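Local coordinates for protein neuraminidase (Influenza A virus, PDB 4K3Y) that forms the neuraminidase-like, calcium-binding six-bladed beta-propeller head of a bat influenza A virus, at residues C[47-50]-C[51-54]; C[104-108]-C[109-113]. One frame throughout, in Å; residues are numbered along the deposited sequence.

Contact 1 (C[47-50]-C[51-54]); sequences SCSD and KECR
Cys48 and Cys53 are joined by a disulfide directly across the mouth of a tight turn, SG to SG 2.1 Å. With chi3 at 96° the bridge spans a non-hydrogen-bonded antiparallel pair whose CA atoms are 4.0 Å apart. The two cysteines share one face of the sheet; Ser47 and Arg54, the neighbouring hydrogen-bonded pair, use the other, with Arg54 N reaching Ser47 O at 2.7 Å.

Beyond the disulfide Ser49 takes over. Its backbone N donates to Glu52 O at 2.8 Å, while its side chain is turned back between its own N and carbonyl carbon (chi1 73°), which sets OG inside the turn. There OG accepts two backbone amides, Lys51 N at 3.0 Å and Glu52 N at 3.2 Å, and so pins the turn from within. Asp50 and Lys51 run side by side at the tip. The first torsion of the lysine (chi1 -50°) brings its CG beside Asp50 OD1, and after a bend at chi2 the chain carries on past the carboxylate, CE 3.8 Å from Asp50 OD1; their charged ends stay beyond salt-bridge distance.

On the Ser47 and Arg54 side, the arginine NH1 bridges to Glu52 OE2 (3.1 Å), approaching from above the carboxylate plane. Arg54 NE is held by Ser81 on the next strand, and Ser47 OG by Ser148. The arrangement is a disulfide-closed beta hairpin, the link between the first two strands of one four-stranded antiparallel blade in the neuraminidase propeller.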
loop_
_atom_site.group_PDB
_atom_site.type_symbol
_atom_site.label_atom_id
_atom_site.label_comp_id
_atom_site.label_asym_id
_atom_site.label_seq_id
_atom_site.Cartn_x
_atom_site.Cartn_y
_atom_site.Cartn_z
ATOM N N SER C 47 8.042 -11.198 15.003
ATOM C CA SER C 47 7.209 -10.790 16.123
ATOM C C SER C 47 5.788 -10.498 15.653
ATOM O O SER C 47 5.558 -9.966 14.549
ATOM C CB SER C 47 7.796 -9.598 16.851
ATOM O OG SER C 47 7.223 -9.511 18.139
ATOM N N CYS C 48 4.835 -10.864 16.498
ATOM C CA CYS C 48 3.440 -10.747 16.133
ATOM C C CYS C 48 2.730 -9.688 16.959
ATOM O O CYS C 48 3.034 -9.506 18.138
ATOM C CB CYS C 48 2.760 -12.107 16.274
ATOM S SG CYS C 48 3.408 -13.290 15.082
ATOM N N SER C 49 1.821 -8.961 16.312
ATOM C CA SER C 49 0.905 -8.044 16.996
ATOM C C SER C 49 -0.451 -8.723 17.150
ATOM O O SER C 49 -0.560 -9.948 17.067
ATOM C CB SER C 49 0.735 -6.762 16.196
ATOM O OG SER C 49 -0.052 -7.003 15.040
ATOM N N ASP C 50 -1.486 -7.932 17.378
ATOM C CA ASP C 50 -2.826 -8.487 17.538
ATOM C C ASP C 50 -3.561 -8.514 16.199
ATOM O O ASP C 50 -4.700 -8.965 16.122
ATOM C CB ASP C 50 -3.615 -7.744 18.629
ATOM C CG ASP C 50 -3.759 -6.236 18.352
ATOM O OD1 ASP C 50 -3.126 -5.704 17.406
ATOM O OD2 ASP C 50 -4.518 -5.578 19.105
ATOM N N LYS C 51 -2.881 -8.056 15.146
ATOM C CA LYS C 51 -3.427 -8.069 13.787
ATOM C C LYS C 51 -2.626 -8.927 12.792
ATOM O O LYS C 51 -3.200 -9.470 11.849
ATOM C CB LYS C 51 -3.553 -6.638 13.248
ATOM C CG LYS C 51 -4.257 -5.664 14.194
ATOM C CD LYS C 51 -5.688 -6.109 14.523
ATOM C CE LYS C 51 -6.380 -5.165 15.513
ATOM N NZ LYS C 51 -7.520 -5.824 16.219
ATOM N N GLU C 52 -1.311 -9.045 12.992
ATOM C CA GLU C 52 -0.456 -9.762 12.034
ATOM C C GLU C 52 0.885 -10.220 12.628
ATOM O O GLU C 52 1.245 -9.859 13.757
ATOM C CB GLU C 52 -0.186 -8.888 10.799
ATOM C CG GLU C 52 0.383 -7.530 11.168
ATOM C CD GLU C 52 0.668 -6.639 9.976
ATOM O OE1 GLU C 52 0.086 -6.882 8.891
ATOM O OE2 GLU C 52 1.477 -5.685 10.134
ATOM N N CYS C 53 1.622 -11.015 11.854
ATOM C CA CYS C 53 2.997 -11.348 12.198
ATOM C C CYS C 53 3.921 -10.517 11.318
ATOM O O CYS C 53 3.695 -10.409 10.107
ATOM C CB CYS C 53 3.251 -12.843 11.997
ATOM S SG CYS C 53 2.525 -13.837 13.299
ATOM N N ARG C 54 4.944 -9.900 11.910
ATOM C CA ARG C 54 5.920 -9.171 11.092
ATOM C C ARG C 54 7.307 -9.788 11.149
ATOM O O ARG C 54 7.733 -10.341 12.172
ATOM C CB ARG C 54 5.993 -7.671 11.437
ATOM C CG ARG C 54 4.713 -6.902 11.133
ATOM C CD ARG C 54 4.871 -5.391 11.309
ATOM N NE ARG C 54 5.639 -4.743 10.232
ATOM C CZ ARG C 54 5.226 -4.601 8.967
ATOM N NH1 ARG C 54 4.047 -5.087 8.584
ATOM N NH2 ARG C 54 5.997 -3.984 8.067
#

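Contact 2 (C[104-108]-C[109-113]); sequences SCHDG and FQWTV
With its CG swung opposite the backbone N (chi1 -170°), His106 reaches across to Trp111, whose own CG lies opposite the carbonyl carbon (chi1 -76°). These two rotations bring the imidazole edge against the indole face: the planes stand at 79°, and the centroids of the imidazole and the five-membered indole ring are 4.6 Å apart, an edge-to-face stack. His106 CD2 is the atom that points into the indole, 3.6 Å from Trp111 CD1. Alongside it, His106 CB sits over the six-membered ring, 3.7 Å from its centroid, in a CH-pi contact. One imidazole face lies against the Gln110 peptide.

The strands are paired through Cys105 and Thr112, with Cys105 N to Thr112 O at 2.9 Å and Thr112 N to Cys105 O at 2.8 Å. Cys105 is also tied by a disulfide to Cys149. Toward the turn, Asp107 OD1 takes Phe109 N at 2.7 Å on its anti side and Gln110 N at 3.0 Å on its syn side, both tilted from the carboxylate plane, the Phe109 amide more so. Gly108 follows with positive phi, a backbone shape that suits glycine. The Phe109 and Asp107 side chains cross at about a right angle, the ring steeply inclined to the carboxylate and near a glycan sugar.

Asp107 OD2 is hydrogen-bonded to Tyr126 OH, which together with the two amides fixes the carboxylate's rotation. Two backbone amides on OD1 would be expected to favour the charged form. A carboxylate thus appears to hold the turn, while backbone hydrogen bonds pair the strands, with the aromatic stack packed over one face.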
loop_
_atom_site.group_PDB
_atom_site.type_symbol
_atom_site.label_atom_id
_atom_site.label_comp_id
_atom_site.label_asym_id
_atom_site.label_seq_id
_atom_site.Cartn_x
_atom_site.Cartn_y
_atom_site.Cartn_z
ATOM N N SER C 104 11.988 -6.563 18.694
ATOM C CA SER C 104 10.689 -5.852 18.724
ATOM C C SER C 104 9.576 -6.647 19.408
ATOM O O SER C 104 9.689 -7.862 19.557
ATOM C CB SER C 104 10.239 -5.429 17.324
ATOM O OG SER C 104 9.940 -6.565 16.541
ATOM N N CYS C 105 8.522 -5.945 19.822
ATOM C CA CYS C 105 7.351 -6.544 20.472
ATOM C C CYS C 105 6.142 -5.614 20.260
ATOM O O CYS C 105 6.327 -4.440 19.931
ATOM C CB CYS C 105 7.534 -6.892 21.942
ATOM S SG CYS C 105 9.072 -6.307 22.717
ATOM N N HIS C 106 4.913 -6.110 20.446
ATOM C CA HIS C 106 3.708 -5.263 20.295
ATOM C C HIS C 106 2.724 -5.481 21.451
ATOM O O HIS C 106 2.381 -6.621 21.765
ATOM C CB HIS C 106 3.042 -5.534 18.951
ATOM C CG HIS C 106 1.944 -4.567 18.606
ATOM N ND1 HIS C 106 0.732 -4.568 19.242
ATOM C CD2 HIS C 106 1.899 -3.596 17.665
ATOM C CE1 HIS C 106 -0.031 -3.608 18.719
ATOM N NE2 HIS C 106 0.656 -3.009 17.770
ATOM N N ASP C 107 2.245 -4.395 22.060
ATOM C CA ASP C 107 1.471 -4.509 23.308
ATOM C C ASP C 107 -0.035 -4.401 23.096
ATOM O O ASP C 107 -0.800 -4.485 24.051
ATOM C CB ASP C 107 1.912 -3.462 24.346
ATOM C CG ASP C 107 1.774 -2.034 23.835
ATOM O OD1 ASP C 107 1.151 -1.822 22.758
ATOM O OD2 ASP C 107 2.285 -1.116 24.526
ATOM N N GLY C 108 -0.456 -4.208 21.849
ATOM C CA GLY C 108 -1.865 -4.035 21.542
ATOM C C GLY C 108 -2.119 -2.632 21.025
ATOM O O GLY C 108 -3.053 -2.390 20.247
ATOM N N PHE C 109 -1.262 -1.710 21.454
ATOM C CA PHE C 109 -1.334 -0.317 21.025
ATOM C C PHE C 109 -0.307 -0.033 19.939
ATOM O O PHE C 109 -0.668 0.261 18.799
ATOM C CB PHE C 109 -1.140 0.613 22.225
ATOM C CG PHE C 109 -1.940 0.200 23.422
ATOM C CD1 PHE C 109 -3.333 0.177 23.363
ATOM C CD2 PHE C 109 -1.309 -0.193 24.596
ATOM C CE1 PHE C 109 -4.084 -0.223 24.458
ATOM C CE2 PHE C 109 -2.048 -0.597 25.693
ATOM C CZ PHE C 109 -3.442 -0.610 25.625
ATOM N N GLN C 110 0.971 -0.144 20.284
ATOM C CA GLN C 110 2.016 0.110 19.301
ATOM C C GLN C 110 3.179 -0.901 19.300
ATOM O O GLN C 110 3.366 -1.685 20.253
ATOM C CB GLN C 110 2.554 1.529 19.478
ATOM C CG GLN C 110 2.352 2.407 18.265
ATOM C CD GLN C 110 1.042 3.139 18.294
ATOM O OE1 GLN C 110 0.463 3.351 19.357
ATOM N NE2 GLN C 110 0.559 3.528 17.124
ATOM N N TRP C 111 3.954 -0.877 18.215
ATOM C CA TRP C 111 5.220 -1.600 18.168
ATOM C C TRP C 111 6.305 -0.920 19.014
ATOM O O TRP C 111 6.611 0.279 18.831
ATOM C CB TRP C 111 5.733 -1.727 16.729
ATOM C CG TRP C 111 5.012 -2.746 15.944
ATOM C CD1 TRP C 111 4.059 -2.525 14.993
ATOM C CD2 TRP C 111 5.172 -4.169 16.033
ATOM N NE1 TRP C 111 3.610 -3.723 14.487
ATOM C CE2 TRP C 111 4.280 -4.750 15.103
ATOM C CE3 TRP C 111 5.984 -5.006 16.804
ATOM C CZ2 TRP C 111 4.171 -6.136 14.930
ATOM C CZ3 TRP C 111 5.875 -6.389 16.629
ATOM C CH2 TRP C 111 4.974 -6.934 15.703
ATOM N N THR C 112 6.881 -1.695 19.933
ATOM C CA THR C 112 8.111 -1.315 20.617
ATOM C C THR C 112 9.316 -1.926 19.880
ATOM O O THR C 112 9.360 -3.132 19.598
ATOM C CB THR C 112 8.113 -1.800 22.067
ATOM O OG1 THR C 112 6.928 -1.334 22.734
ATOM C CG2 THR C 112 9.359 -1.296 22.777
ATOM N N VAL C 113 10.293 -1.088 19.558
ATOM C CA VAL C 113 11.480 -1.558 18.867
ATOM C C VAL C 113 12.748 -1.145 19.612
ATOM O O VAL C 113 13.048 0.049 19.734
ATOM C CB VAL C 113 11.534 -1.002 17.437
ATOM C CG1 VAL C 113 12.852 -1.374 16.764
ATOM C CG2 VAL C 113 10.346 -1.506 16.627
#

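How the contacts relate
Contacts 1 and 2 are hairpin turns of two blades that follow one another in the chain, each joining the first two strands of its blade; their centres are 9 Å apart. Both are largely buried, with Lys51 and Gln110 as the exposed residues. Both share antiparallel backbone pairing, and the difference lies in what is added: a disulfide within the hairpin and a serine hydroxyl in 47-54, a carboxylate and an aromatic stack in 104-113, whose cysteine is bonded to a residue beyond the hairpin. They also pack together: Ser47 O lies 3.3 Å from Trp111 CH2, and Ser49 CB lies 3.5 Å from His106 CG, placing the aromatic pair at the seam between the blades.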